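Local coordinates for protein fluvirucin B1 DH domain from module 1 (Actinomadura vulgaris, PDB 6OBV) that probably dehydrates a beta-hydroxyacyl intermediate, as the dehydratase domain of the first fluvirucin B1 polyketide synthase module, at residues Val115-Ala120 and Val134-Gly139; Glu163-Ala168 and Arg198-Gly203; Gly190-Gly195 and Asp213-Ala218; Asp274-Leu279 and Ile292-Ser297. All blocks are in the same frame, centred on the assembly; numbering follows the deposited sequence.

How the contacts relate
Contact 1 comes first along the chain and belongs to the N-terminal half, while contacts 2, 3 and 4 lie in the C-terminal half, consistent with the double hotdog fold of polyketide synthase dehydratases. Contacts 2 and 3 interlock in sequence, because 190-195 precedes 198-203 and 213-218 follows it; contact 4 closes last. Contacts 1 and 2 are farthest apart, with centres 40 Å from each other on opposite sides of the chain's centre, whereas contacts 2 and 4 are 19 Å apart. Contacts 1 and 4 are hairpin pairings of antiparallel strands. Contact 2 packs a loop on strand 196-202; contact 3 joins the loop before that strand to the short helix that follows strand 205-211. Among the four, contact 1 alone meets the second subunit.

Contact 1. Residues Val115-Ala120 and Val134-Gly139; sequences VQLQVA and VHARTG
Q116 and R137 lie alongside each other and point the same way, their amide and guanidinium planes 30° apart. The amide oxygen Q116 OE1 accepts a nearly straight bond from R137 NE at 2.6 Å, lying in the guanidinium plane, and a weak one from R137 NH2. R137 CG is wedged between its own backbone N and carbonyl carbon (chi1 65°); from there the extended chain to NE runs beside the glutamine. R137 NH1 forms a salt bridge with E45 of the second subunit, so one guanidinium serves both the sheet and the dimer. The backbones form an antiparallel hairpin, consistent with the N-terminal hotdog of the double-hotdog dehydratases. Two hydrogen-bonded pairs, Q116 with R137 and Q118 with H135, alternate with non-hydrogen-bonded L117-A136 and V119-V134. H135 N reaches Q118 O at 2.8 Å. Side chains of L117, V119, A136 and V134 share the other face, where helix 79-92 packs on both valines and the leucine. There L117 CD2 meets A136 CB at 4.1 Å and V119 CG2 meets V134 CG2 at 4.3 Å. V115 CG2 and T138 CG2 touch obliquely at 3.6 Å. Q118 NE2 turns away from H135 to the carbonyl of E45 of the second subunit.

Contact 2. Residues Glu163-Ala168 and Arg198-Gly203; sequences EQWPPA and RAWIRG
The irregular loop 163-168, with a cis peptide before P166, lies against strand 198-202, the CA atoms of P166 and W200 7.4 Å apart. The pyrrolidine of P166 sits over one face of the W200 indole, the two side chains crossing at about a right angle. P166 CG lies 3.5 Å from the centroid of the five-membered ring of W200 in a CH-pi contact, only 19° off the ring normal, and P166 CB is above the centre of the indole. W165 joins from beside the proline: its NE1 comes within 4.0 Å of W200 CH2, the two ring systems meeting obliquely with planes at 74°. That NE1 donates to E209, and R266 makes a cation-pi contact with the same ring. R202 leaves the strand with CG anti to the backbone N (chi1 -180°), and its chain then bends at chi3. The guanidinium thus presents one face to P167 CB, 3.8 Å from R202 NH1, and the same NH1 donates to A168 O at 2.9 Å in the carbonyl plane. E205 pairs with R202 NH2. This is surface packing of a proline-rich connector on a strand, consistent with the linker between the two hotdogs of a dehydratase, here the loop between strands 144-152 and 171-173.

Contact 3. Residues Gly190-Gly195 and Asp213-Ala218; sequences GPAFQG and DEREAA
A192 packs against E216 and, together with P191, lines up beside D213, the residue just ahead of helix 214-218. The segment begins with the closing GPAF of the GYxYGPxF motif of polyketide synthase dehydratases; here a 3-10 turn at 191-193 places A192 against the helix start. A192 gives up more surface than any other residue. Its methyl CB rests against the carboxylate of E216, 3.5 Å from E216 OE1, and touches R215 NH2 at 4.0 Å near the guanidinium plane. The backbone of A192 is tied down separately, its N donating to D68.

D213 contributes next. It occupies the N-cap position, yet its carboxylate makes no capping bond and leans instead toward the proline, with OD2 3.9 Å from P191 CB and 3.6 Å from P191 O. The latter two oxygens are both acceptors, so this edge is packing without a direct bond.

E216 holds the buried end. Its chain bends at chi2 (68°), folding the carboxylate back toward the 3-10 turn, and W65 and H226 pack on it. R215 NE and NH2 both grip E216 OE2 side-on, approaching from opposite faces of the carboxylate plane, NE at 2.9 Å; this salt bridge fixes the rotation of the carboxylate and leaves OE1 for another partner. That partner is a water which joins the two segments: it donates to A192 O at 2.8 Å, donates to E216 OE1 at 3.0 Å, and accepts from D213 N at 2.8 Å.

Contact 4. Residues Asp274-Leu279 and Ile292-Ser297; sequences DGATSL and ITSLIS
T277 and L295 form an antiparallel hydrogen-bonded pair, as do L279 and I292, and four backbone bonds tie the strands. T277 N donates to L295 O at 3.1 Å and L295 N returns to T277 O; L279 N meets I292 O at 2.9 Å and I292 N meets L279 O. One extra residue lies between the pairs on the later strand, so the register slips by one opposite S278. There S278 CB comes within 3.1 Å of T293 O.

Apolar contacts gather on the face of L279, I292 and L295. L279 and I292 run side by side, pointing the same way, and L279 CD1 meets I292 CD1 at 4.0 Å and L295 CD2 at 4.3 Å. L234 packs on both leucines and W252 on I292 and L295, extending this apolar face. At the opposite end A276 CB rests 3.7 Å from I296 CG1 and 3.3 Å from S294 OG; that hydroxyl stands anti to the S294 backbone N (chi1 177°), which turns it toward the alanine methyl.

One water adds a polar link, donating to L295 O and bonded to T277 OG1 at 3.2 Å. L295 O thus takes both the T277 amide and this water.

The arrangement is a beta hairpin, consistent with the C-terminal hotdog of the double-hotdog dehydratases, its later strand broken by a classic bulge in which T293 and S294 both face N253 of strand 247-257.

Contact 1. Residues Val115-Ala120 and Val134-Gly139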
loop_
_atom_site.group_PDB
_atom_site.type_symbol
_atom_site.label_atom_id
_atom_site.label_comp_id
_atom_site.label_asym_id
_atom_site.label_seq_id
_atom_site.Cartn_x
_atom_site.Cartn_y
_atom_site.Cartn_z
ATOM N N VAL A 115 13.450 -9.573 0.608
ATOM C CA VAL A 115 13.209 -8.505 1.569
ATOM C C VAL A 115 12.054 -7.651 1.070
ATOM O O VAL A 115 12.073 -7.176 -0.074
ATOM C CB VAL A 115 14.469 -7.652 1.772
ATOM C CG1 VAL A 115 14.213 -6.542 2.766
ATOM C CG2 VAL A 115 15.653 -8.533 2.193
ATOM N N GLN A 116 11.051 -7.459 1.928
ATOM C CA GLN A 116 9.967 -6.529 1.640
ATOM C C GLN A 116 10.389 -5.111 2.006
ATOM O O GLN A 116 10.933 -4.884 3.089
ATOM C CB GLN A 116 8.713 -6.911 2.426
ATOM C CG GLN A 116 8.051 -8.177 1.952
ATOM C CD GLN A 116 6.734 -8.411 2.661
ATOM O OE1 GLN A 116 6.551 -8.008 3.829
ATOM N NE2 GLN A 116 5.793 -9.044 1.958
ATOM N N LEU A 117 10.148 -4.155 1.107
ATOM C CA LEU A 117 10.518 -2.757 1.324
ATOM C C LEU A 117 9.263 -1.906 1.419
ATOM O O LEU A 117 8.303 -2.144 0.686
ATOM C CB LEU A 117 11.382 -2.222 0.180
ATOM C CG LEU A 117 12.744 -2.846 -0.095
ATOM C CD1 LEU A 117 13.436 -2.065 -1.244
ATOM C CD2 LEU A 117 13.588 -2.819 1.165
ATOM N N GLN A 118 9.271 -0.906 2.303
ATOM C CA GLN A 118 8.195 0.082 2.329
ATOM C C GLN A 118 8.779 1.460 2.578
ATOM O O GLN A 118 9.517 1.655 3.547
ATOM C CB GLN A 118 7.145 -0.216 3.406
ATOM C CG GLN A 118 5.916 -0.919 2.907
ATOM C CD GLN A 118 4.763 -0.847 3.894
ATOM O OE1 GLN A 118 4.518 0.189 4.509
ATOM N NE2 GLN A 118 4.059 -1.955 4.055
ATOM N N VAL A 119 8.423 2.409 1.717
ATOM C CA VAL A 119 8.864 3.792 1.812
ATOM C C VAL A 119 7.629 4.633 2.098
ATOM O O VAL A 119 6.736 4.746 1.252
ATOM C CB VAL A 119 9.570 4.266 0.531
ATOM C CG1 VAL A 119 10.111 5.666 0.739
ATOM C CG2 VAL A 119 10.701 3.303 0.119
ATOM N N ALA A 120 7.555 5.207 3.293
ATOM C CA ALA A 120 6.397 5.986 3.697
ATOM C C ALA A 120 6.721 7.473 3.601
ATOM O O ALA A 120 7.795 7.908 4.026
ATOM C CB ALA A 120 5.974 5.618 5.118
ATOM N N VAL A 134 12.036 4.618 5.621
ATOM C CA VAL A 134 12.171 3.337 4.920
ATOM C C VAL A 134 12.135 2.219 5.960
ATOM O O VAL A 134 12.934 2.218 6.903
ATOM C CB VAL A 134 13.462 3.250 4.082
ATOM C CG1 VAL A 134 13.490 1.941 3.277
ATOM C CG2 VAL A 134 13.584 4.418 3.114
ATOM N N HIS A 135 11.200 1.280 5.794
ATOM C CA HIS A 135 11.065 0.077 6.605
ATOM C C HIS A 135 11.358 -1.165 5.764
ATOM O O HIS A 135 11.199 -1.167 4.544
ATOM C CB HIS A 135 9.652 -0.030 7.200
ATOM C CG HIS A 135 9.347 1.028 8.214
ATOM N ND1 HIS A 135 9.007 2.320 7.867
ATOM C CD2 HIS A 135 9.346 0.989 9.567
ATOM C CE1 HIS A 135 8.801 3.026 8.960
ATOM N NE2 HIS A 135 8.999 2.242 10.007
ATOM N N ALA A 136 11.769 -2.239 6.431
ATOM C CA ALA A 136 12.056 -3.474 5.718
ATOM C C ALA A 136 11.804 -4.650 6.636
ATOM O O ALA A 136 11.840 -4.532 7.869
ATOM C CB ALA A 136 13.503 -3.508 5.192
ATOM N N ARG A 137 11.542 -5.798 6.019
ATOM C CA ARG A 137 11.427 -7.034 6.781
ATOM C C ARG A 137 11.587 -8.210 5.835
ATOM O O ARG A 137 11.410 -8.083 4.617
ATOM C CB ARG A 137 10.087 -7.117 7.513
ATOM C CG ARG A 137 8.909 -7.205 6.588
ATOM C CD ARG A 137 7.749 -7.887 7.267
ATOM N NE ARG A 137 6.563 -7.905 6.415
ATOM C CZ ARG A 137 5.318 -8.012 6.871
ATOM N NH1 ARG A 137 5.097 -8.111 8.174
ATOM N NH2 ARG A 137 4.291 -8.013 6.026
ATOM N N THR A 138 11.963 -9.353 6.410
ATOM C CA THR A 138 12.063 -10.612 5.687
ATOM C C THR A 138 11.148 -11.617 6.351
ATOM O O THR A 138 11.022 -11.630 7.582
ATOM C CB THR A 138 13.490 -11.174 5.671
ATOM O OG1 THR A 138 13.840 -11.619 6.986
ATOM C CG2 THR A 138 14.471 -10.127 5.245
ATOM N N GLY A 139 10.532 -12.464 5.531
ATOM C CA GLY A 139 9.582 -13.434 6.045
ATOM C C GLY A 139 8.514 -12.758 6.876
ATOM O O GLY A 139 7.945 -11.726 6.490
#

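Contact 2. Residues Glu163-Ala168 and Arg198-Gly203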
loop_
_atom_site.group_PDB
_atom_site.type_symbol
_atom_site.label_atom_id
_atom_site.label_comp_id
_atom_site.label_asym_id
_atom_site.label_seq_id
_atom_site.Cartn_x
_atom_site.Cartn_y
_atom_site.Cartn_z
ATOM N N GLU A 163 35.293 22.996 -16.291
ATOM C CA GLU A 163 35.873 21.764 -16.805
ATOM C C GLU A 163 37.167 22.033 -17.561
ATOM O O GLU A 163 37.156 22.389 -18.746
ATOM C CB GLU A 163 34.876 21.021 -17.690
ATOM C CG GLU A 163 35.049 19.492 -17.690
ATOM C CD GLU A 163 34.356 18.808 -18.865
ATOM O OE1 GLU A 163 33.113 18.893 -18.948
ATOM O OE2 GLU A 163 35.058 18.188 -19.704
ATOM N N GLN A 164 38.275 21.877 -16.859
ATOM C CA GLN A 164 39.299 20.955 -17.306
ATOM C C GLN A 164 39.046 19.695 -16.493
ATOM O O GLN A 164 38.802 19.781 -15.284
ATOM C CB GLN A 164 40.729 21.465 -17.102
ATOM C CG GLN A 164 40.934 22.929 -17.352
ATOM C CD GLN A 164 42.188 23.463 -16.687
ATOM O OE1 GLN A 164 42.197 24.577 -16.164
ATOM N NE2 GLN A 164 43.261 22.674 -16.719
ATOM N N TRP A 165 39.011 18.542 -17.155
ATOM C CA TRP A 165 38.902 17.295 -16.407
ATOM C C TRP A 165 40.119 16.432 -16.696
ATOM O O TRP A 165 40.334 16.040 -17.857
ATOM C CB TRP A 165 37.627 16.522 -16.719
ATOM C CG TRP A 165 37.485 15.376 -15.763
ATOM C CD1 TRP A 165 37.774 14.065 -16.003
ATOM C CD2 TRP A 165 37.065 15.450 -14.397
ATOM N NE1 TRP A 165 37.534 13.308 -14.878
ATOM C CE2 TRP A 165 37.107 14.137 -13.873
ATOM C CE3 TRP A 165 36.646 16.495 -13.568
ATOM C CZ2 TRP A 165 36.745 13.845 -12.554
ATOM C CZ3 TRP A 165 36.299 16.206 -12.266
ATOM C CH2 TRP A 165 36.342 14.889 -11.770
ATOM N N PRO A 166 40.938 16.106 -15.683
ATOM C CA PRO A 166 40.691 16.520 -14.291
ATOM C C PRO A 166 41.123 17.972 -14.048
ATOM O O PRO A 166 41.862 18.518 -14.865
ATOM C CB PRO A 166 41.540 15.536 -13.482
ATOM C CG PRO A 166 42.711 15.243 -14.410
ATOM C CD PRO A 166 42.177 15.317 -15.823
ATOM N N PRO A 167 40.638 18.591 -12.972
ATOM C CA PRO A 167 40.943 20.009 -12.737
ATOM C C PRO A 167 42.438 20.272 -12.689
ATOM O O PRO A 167 43.237 19.381 -12.386
ATOM C CB PRO A 167 40.290 20.288 -11.382
ATOM C CG PRO A 167 39.146 19.348 -11.353
ATOM C CD PRO A 167 39.616 18.092 -12.038
ATOM N N ALA A 168 42.809 21.510 -12.987
ATOM C CA ALA A 168 44.209 21.899 -12.911
ATOM C C ALA A 168 44.728 21.714 -11.490
ATOM O O ALA A 168 43.985 21.833 -10.510
ATOM C CB ALA A 168 44.398 23.348 -13.368
ATOM N N ARG A 198 39.743 5.651 -11.605
ATOM C CA ARG A 198 40.813 6.635 -11.638
ATOM C C ARG A 198 40.527 7.705 -10.597
ATOM O O ARG A 198 39.365 8.016 -10.310
ATOM C CB ARG A 198 40.958 7.288 -13.020
ATOM C CG ARG A 198 41.667 6.432 -14.042
ATOM C CD ARG A 198 41.212 6.790 -15.447
ATOM N NE ARG A 198 39.753 6.806 -15.513
ATOM C CZ ARG A 198 38.997 5.803 -15.963
ATOM N NH1 ARG A 198 39.564 4.678 -16.416
ATOM N NH2 ARG A 198 37.670 5.931 -15.958
ATOM N N ALA A 199 41.598 8.284 -10.048
ATOM C CA ALA A 199 41.460 9.295 -9.013
ATOM C C ALA A 199 42.644 10.254 -9.041
ATOM O O ALA A 199 43.774 9.863 -9.341
ATOM C CB ALA A 199 41.340 8.659 -7.629
ATOM N N TRP A 200 42.364 11.519 -8.713
ATOM C CA TRP A 200 43.363 12.572 -8.583
ATOM C C TRP A 200 43.153 13.314 -7.265
ATOM O O TRP A 200 42.030 13.407 -6.757
ATOM C CB TRP A 200 43.292 13.586 -9.736
ATOM C CG TRP A 200 43.340 13.030 -11.146
ATOM C CD1 TRP A 200 44.393 13.090 -12.017
ATOM C CD2 TRP A 200 42.277 12.373 -11.855
ATOM N NE1 TRP A 200 44.056 12.500 -13.218
ATOM C CE2 TRP A 200 42.765 12.053 -13.144
ATOM C CE3 TRP A 200 40.967 12.019 -11.525
ATOM C CZ2 TRP A 200 41.983 11.395 -14.101
ATOM C CZ3 TRP A 200 40.192 11.368 -12.477
ATOM C CH2 TRP A 200 40.703 11.066 -13.749
ATOM N N ILE A 201 44.231 13.870 -6.721
ATOM C CA ILE A 201 44.179 14.597 -5.458
ATOM C C ILE A 201 44.705 16.008 -5.665
ATOM O O ILE A 201 45.726 16.206 -6.338
ATOM C CB ILE A 201 44.966 13.872 -4.355
ATOM C CG1 ILE A 201 44.205 12.609 -3.935
ATOM C CG2 ILE A 201 45.118 14.753 -3.150
ATOM C CD1 ILE A 201 45.005 11.725 -3.008
ATOM N N ARG A 202 43.995 16.987 -5.103
ATOM C CA ARG A 202 44.439 18.380 -5.116
ATOM C C ARG A 202 44.110 18.988 -3.760
ATOM O O ARG A 202 42.931 19.136 -3.418
ATOM C CB ARG A 202 43.772 19.179 -6.238
ATOM C CG ARG A 202 44.244 20.664 -6.263
ATOM C CD ARG A 202 43.536 21.485 -7.318
ATOM N NE ARG A 202 42.090 21.535 -7.104
ATOM C CZ ARG A 202 41.258 22.186 -7.910
ATOM N NH1 ARG A 202 41.742 22.832 -8.966
ATOM N NH2 ARG A 202 39.954 22.193 -7.663
ATOM N N GLY A 203 45.138 19.363 -2.999
ATOM C CA GLY A 203 44.891 19.807 -1.635
ATOM C C GLY A 203 44.128 18.736 -0.879
ATOM O O GLY A 203 44.424 17.541 -0.985
#

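Contact 3. Residues Gly190-Gly195 and Asp213-Ala218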
loop_
_atom_site.group_PDB
_atom_site.type_symbol
_atom_site.label_atom_id
_atom_site.label_comp_id
_atom_site.label_asym_id
_atom_site.label_seq_id
_atom_site.Cartn_x
_atom_site.Cartn_y
_atom_site.Cartn_z
ATOM N N GLY A 190 32.467 -6.504 -3.181
ATOM C CA GLY A 190 32.546 -7.425 -4.279
ATOM C C GLY A 190 32.601 -6.697 -5.617
ATOM O O GLY A 190 32.569 -5.456 -5.682
ATOM N N PRO A 191 32.651 -7.479 -6.710
ATOM C CA PRO A 191 32.856 -6.885 -8.051
ATOM C C PRO A 191 31.911 -5.741 -8.420
ATOM O O PRO A 191 32.363 -4.742 -8.997
ATOM C CB PRO A 191 32.662 -8.086 -8.984
ATOM C CG PRO A 191 33.006 -9.282 -8.138
ATOM C CD PRO A 191 32.532 -8.947 -6.759
ATOM N N ALA A 192 30.616 -5.849 -8.110
ATOM C CA ALA A 192 29.676 -4.803 -8.510
ATOM C C ALA A 192 29.949 -3.463 -7.830
ATOM O O ALA A 192 29.538 -2.418 -8.355
ATOM C CB ALA A 192 28.238 -5.241 -8.209
ATOM N N PHE A 193 30.625 -3.472 -6.682
ATOM C CA PHE A 193 30.894 -2.268 -5.912
ATOM C C PHE A 193 32.322 -1.778 -6.050
ATOM O O PHE A 193 32.706 -0.846 -5.345
ATOM C CB PHE A 193 30.558 -2.509 -4.440
ATOM C CG PHE A 193 29.112 -2.309 -4.148
ATOM C CD1 PHE A 193 28.658 -1.117 -3.612
ATOM C CD2 PHE A 193 28.185 -3.283 -4.500
ATOM C CE1 PHE A 193 27.308 -0.914 -3.396
ATOM C CE2 PHE A 193 26.820 -3.095 -4.266
ATOM C CZ PHE A 193 26.386 -1.905 -3.723
ATOM N N GLN A 194 33.108 -2.375 -6.937
ATOM C CA GLN A 194 34.488 -1.930 -7.170
ATOM C C GLN A 194 34.576 -0.950 -8.333
ATOM O O GLN A 194 35.429 -1.079 -9.199
ATOM C CB GLN A 194 35.386 -3.135 -7.411
ATOM C CG GLN A 194 35.551 -4.036 -6.181
ATOM C CD GLN A 194 36.239 -5.348 -6.505
ATOM O OE1 GLN A 194 36.780 -5.526 -7.596
ATOM N NE2 GLN A 194 36.206 -6.280 -5.561
ATOM N N GLY A 195 33.720 0.078 -8.328
ATOM C CA GLY A 195 33.606 0.981 -9.459
ATOM C C GLY A 195 34.645 2.080 -9.568
ATOM O O GLY A 195 34.665 2.767 -10.589
ATOM N N ASP A 213 30.203 -2.132 -13.452
ATOM C CA ASP A 213 30.379 -3.352 -14.229
ATOM C C ASP A 213 29.276 -3.469 -15.275
ATOM O O ASP A 213 28.215 -2.844 -15.172
ATOM C CB ASP A 213 30.319 -4.584 -13.330
ATOM C CG ASP A 213 31.662 -5.000 -12.804
ATOM O OD1 ASP A 213 32.637 -4.213 -12.895
ATOM O OD2 ASP A 213 31.725 -6.134 -12.282
ATOM N N GLU A 214 29.514 -4.319 -16.275
ATOM C CA GLU A 214 28.530 -4.449 -17.345
ATOM C C GLU A 214 27.187 -4.945 -16.813
ATOM O O GLU A 214 26.131 -4.476 -17.259
ATOM C CB GLU A 214 29.075 -5.350 -18.454
ATOM C CG GLU A 214 29.899 -4.553 -19.484
ATOM C CD GLU A 214 30.598 -5.415 -20.524
ATOM O OE1 GLU A 214 31.699 -5.927 -20.218
ATOM O OE2 GLU A 214 30.065 -5.562 -21.654
ATOM N N ARG A 215 27.197 -5.841 -15.815
ATOM C CA ARG A 215 25.930 -6.382 -15.314
ATOM C C ARG A 215 25.051 -5.287 -14.721
ATOM O O ARG A 215 23.835 -5.265 -14.952
ATOM C CB ARG A 215 26.166 -7.484 -14.277
ATOM C CG ARG A 215 24.923 -8.361 -14.014
ATOM C CD ARG A 215 25.176 -9.404 -12.924
ATOM N NE ARG A 215 25.690 -8.744 -11.726
ATOM C CZ ARG A 215 26.171 -9.368 -10.656
ATOM N NH1 ARG A 215 26.215 -10.695 -10.610
ATOM N NH2 ARG A 215 26.610 -8.653 -9.627
ATOM N N GLU A 216 25.646 -4.369 -13.962
ATOM C CA GLU A 216 24.894 -3.269 -13.366
ATOM C C GLU A 216 24.649 -2.140 -14.364
ATOM O O GLU A 216 23.632 -1.435 -14.259
ATOM C CB GLU A 216 25.638 -2.731 -12.138
ATOM C CG GLU A 216 25.512 -3.621 -10.902
ATOM C CD GLU A 216 26.228 -4.938 -11.058
ATOM O OE1 GLU A 216 27.371 -4.909 -11.548
ATOM O OE2 GLU A 216 25.641 -5.996 -10.710
ATOM N N ALA A 217 25.563 -1.948 -15.323
ATOM C CA ALA A 217 25.349 -0.950 -16.367
ATOM C C ALA A 217 24.099 -1.245 -17.182
ATOM O O ALA A 217 23.427 -0.316 -17.643
ATOM C CB ALA A 217 26.567 -0.879 -17.290
ATOM N N ALA A 218 23.769 -2.529 -17.368
ATOM C CA ALA A 218 22.596 -2.890 -18.156
ATOM C C ALA A 218 21.296 -2.480 -17.475
ATOM O O ALA A 218 20.307 -2.197 -18.157
ATOM C CB ALA A 218 22.583 -4.394 -18.421
HETATM O O HOH W 1 28.727 -2.338 -11.038
#

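Contact 4. Residues Asp274-Leu279 and Ile292-Ser297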
loop_
_atom_site.group_PDB
_atom_site.type_symbol
_atom_site.label_atom_id
_atom_site.label_comp_id
_atom_site.label_asym_id
_atom_site.label_seq_id
_atom_site.Cartn_x
_atom_site.Cartn_y
_atom_site.Cartn_z
ATOM N N ASP A 274 32.164 20.409 8.938
ATOM C CA ASP A 274 31.432 19.573 9.876
ATOM C C ASP A 274 32.196 18.309 10.238
ATOM O O ASP A 274 31.687 17.485 11.005
ATOM C CB ASP A 274 30.075 19.204 9.275
ATOM C CG ASP A 274 29.383 20.390 8.635
ATOM O OD1 ASP A 274 29.844 21.533 8.827
ATOM O OD2 ASP A 274 28.404 20.166 7.889
ATOM N N GLY A 275 33.400 18.134 9.702
ATOM C CA GLY A 275 33.951 16.800 9.678
ATOM C C GLY A 275 33.242 15.914 8.689
ATOM O O GLY A 275 33.350 14.692 8.772
ATOM N N ALA A 276 32.511 16.507 7.751
ATOM C CA ALA A 276 31.734 15.791 6.761
ATOM C C ALA A 276 32.325 16.054 5.380
ATOM O O ALA A 276 33.229 16.874 5.221
ATOM C CB ALA A 276 30.259 16.219 6.820
ATOM N N THR A 277 31.791 15.349 4.377
ATOM C CA THR A 277 32.235 15.437 2.990
ATOM C C THR A 277 31.087 15.914 2.118
ATOM O O THR A 277 29.953 15.446 2.263
ATOM C CB THR A 277 32.716 14.068 2.447
ATOM O OG1 THR A 277 33.655 13.465 3.352
ATOM C CG2 THR A 277 33.343 14.220 1.027
ATOM N N SER A 278 31.377 16.820 1.186
ATOM C CA SER A 278 30.412 17.143 0.141
ATOM C C SER A 278 30.827 16.454 -1.152
ATOM O O SER A 278 32.001 16.140 -1.355
ATOM C CB SER A 278 30.293 18.653 -0.065
ATOM O OG SER A 278 31.426 19.187 -0.727
ATOM N N LEU A 279 29.852 16.184 -2.017
ATOM C CA LEU A 279 30.149 15.487 -3.262
ATOM C C LEU A 279 29.277 16.035 -4.376
ATOM O O LEU A 279 28.061 16.195 -4.221
ATOM C CB LEU A 279 29.935 13.959 -3.180
ATOM C CG LEU A 279 30.671 13.157 -2.113
ATOM C CD1 LEU A 279 29.622 12.525 -1.267
ATOM C CD2 LEU A 279 31.558 12.094 -2.697
ATOM N N ILE A 292 25.556 16.160 -3.392
ATOM C CA ILE A 292 25.351 15.840 -1.982
ATOM C C ILE A 292 26.017 16.945 -1.177
ATOM O O ILE A 292 27.245 17.109 -1.229
ATOM C CB ILE A 292 25.918 14.468 -1.608
ATOM C CG1 ILE A 292 25.130 13.357 -2.306
ATOM C CG2 ILE A 292 25.876 14.290 -0.106
ATOM C CD1 ILE A 292 26.014 12.320 -2.958
ATOM N N THR A 293 25.213 17.724 -0.454
ATOM C CA THR A 293 25.797 18.823 0.311
ATOM C C THR A 293 26.634 18.306 1.473
ATOM O O THR A 293 27.741 18.794 1.711
ATOM C CB THR A 293 24.704 19.758 0.814
ATOM O OG1 THR A 293 23.981 20.273 -0.315
ATOM C CG2 THR A 293 25.320 20.908 1.598
ATOM N N SER A 294 26.144 17.306 2.192
ATOM C CA SER A 294 26.901 16.804 3.329
ATOM C C SER A 294 26.650 15.322 3.515
ATOM O O SER A 294 25.496 14.876 3.525
ATOM C CB SER A 294 26.525 17.549 4.599
ATOM O OG SER A 294 27.214 17.006 5.694
ATOM N N LEU A 295 27.729 14.567 3.697
ATOM C CA LEU A 295 27.641 13.159 4.067
ATOM C C LEU A 295 28.515 12.935 5.293
ATOM O O LEU A 295 29.703 13.268 5.275
ATOM C CB LEU A 295 28.076 12.242 2.914
ATOM C CG LEU A 295 28.302 10.781 3.315
ATOM C CD1 LEU A 295 27.009 10.139 3.820
ATOM C CD2 LEU A 295 28.926 9.990 2.174
ATOM N N ILE A 296 27.918 12.417 6.366
ATOM C CA ILE A 296 28.656 11.992 7.552
ATOM C C ILE A 296 28.701 10.472 7.557
ATOM O O ILE A 296 27.665 9.814 7.373
ATOM C CB ILE A 296 28.011 12.519 8.844
ATOM C CG1 ILE A 296 28.144 14.033 8.930
ATOM C CG2 ILE A 296 28.642 11.831 10.073
ATOM C CD1 ILE A 296 27.059 14.689 9.760
ATOM N N SER A 297 29.900 9.921 7.721
ATOM C CA SER A 297 30.136 8.499 7.924
ATOM C C SER A 297 30.394 8.229 9.407
ATOM O O SER A 297 30.798 9.124 10.153
ATOM C CB SER A 297 31.329 8.029 7.093
ATOM O OG SER A 297 30.942 7.819 5.746
HETATM O O HOH W 2 31.854 11.383 5.043
#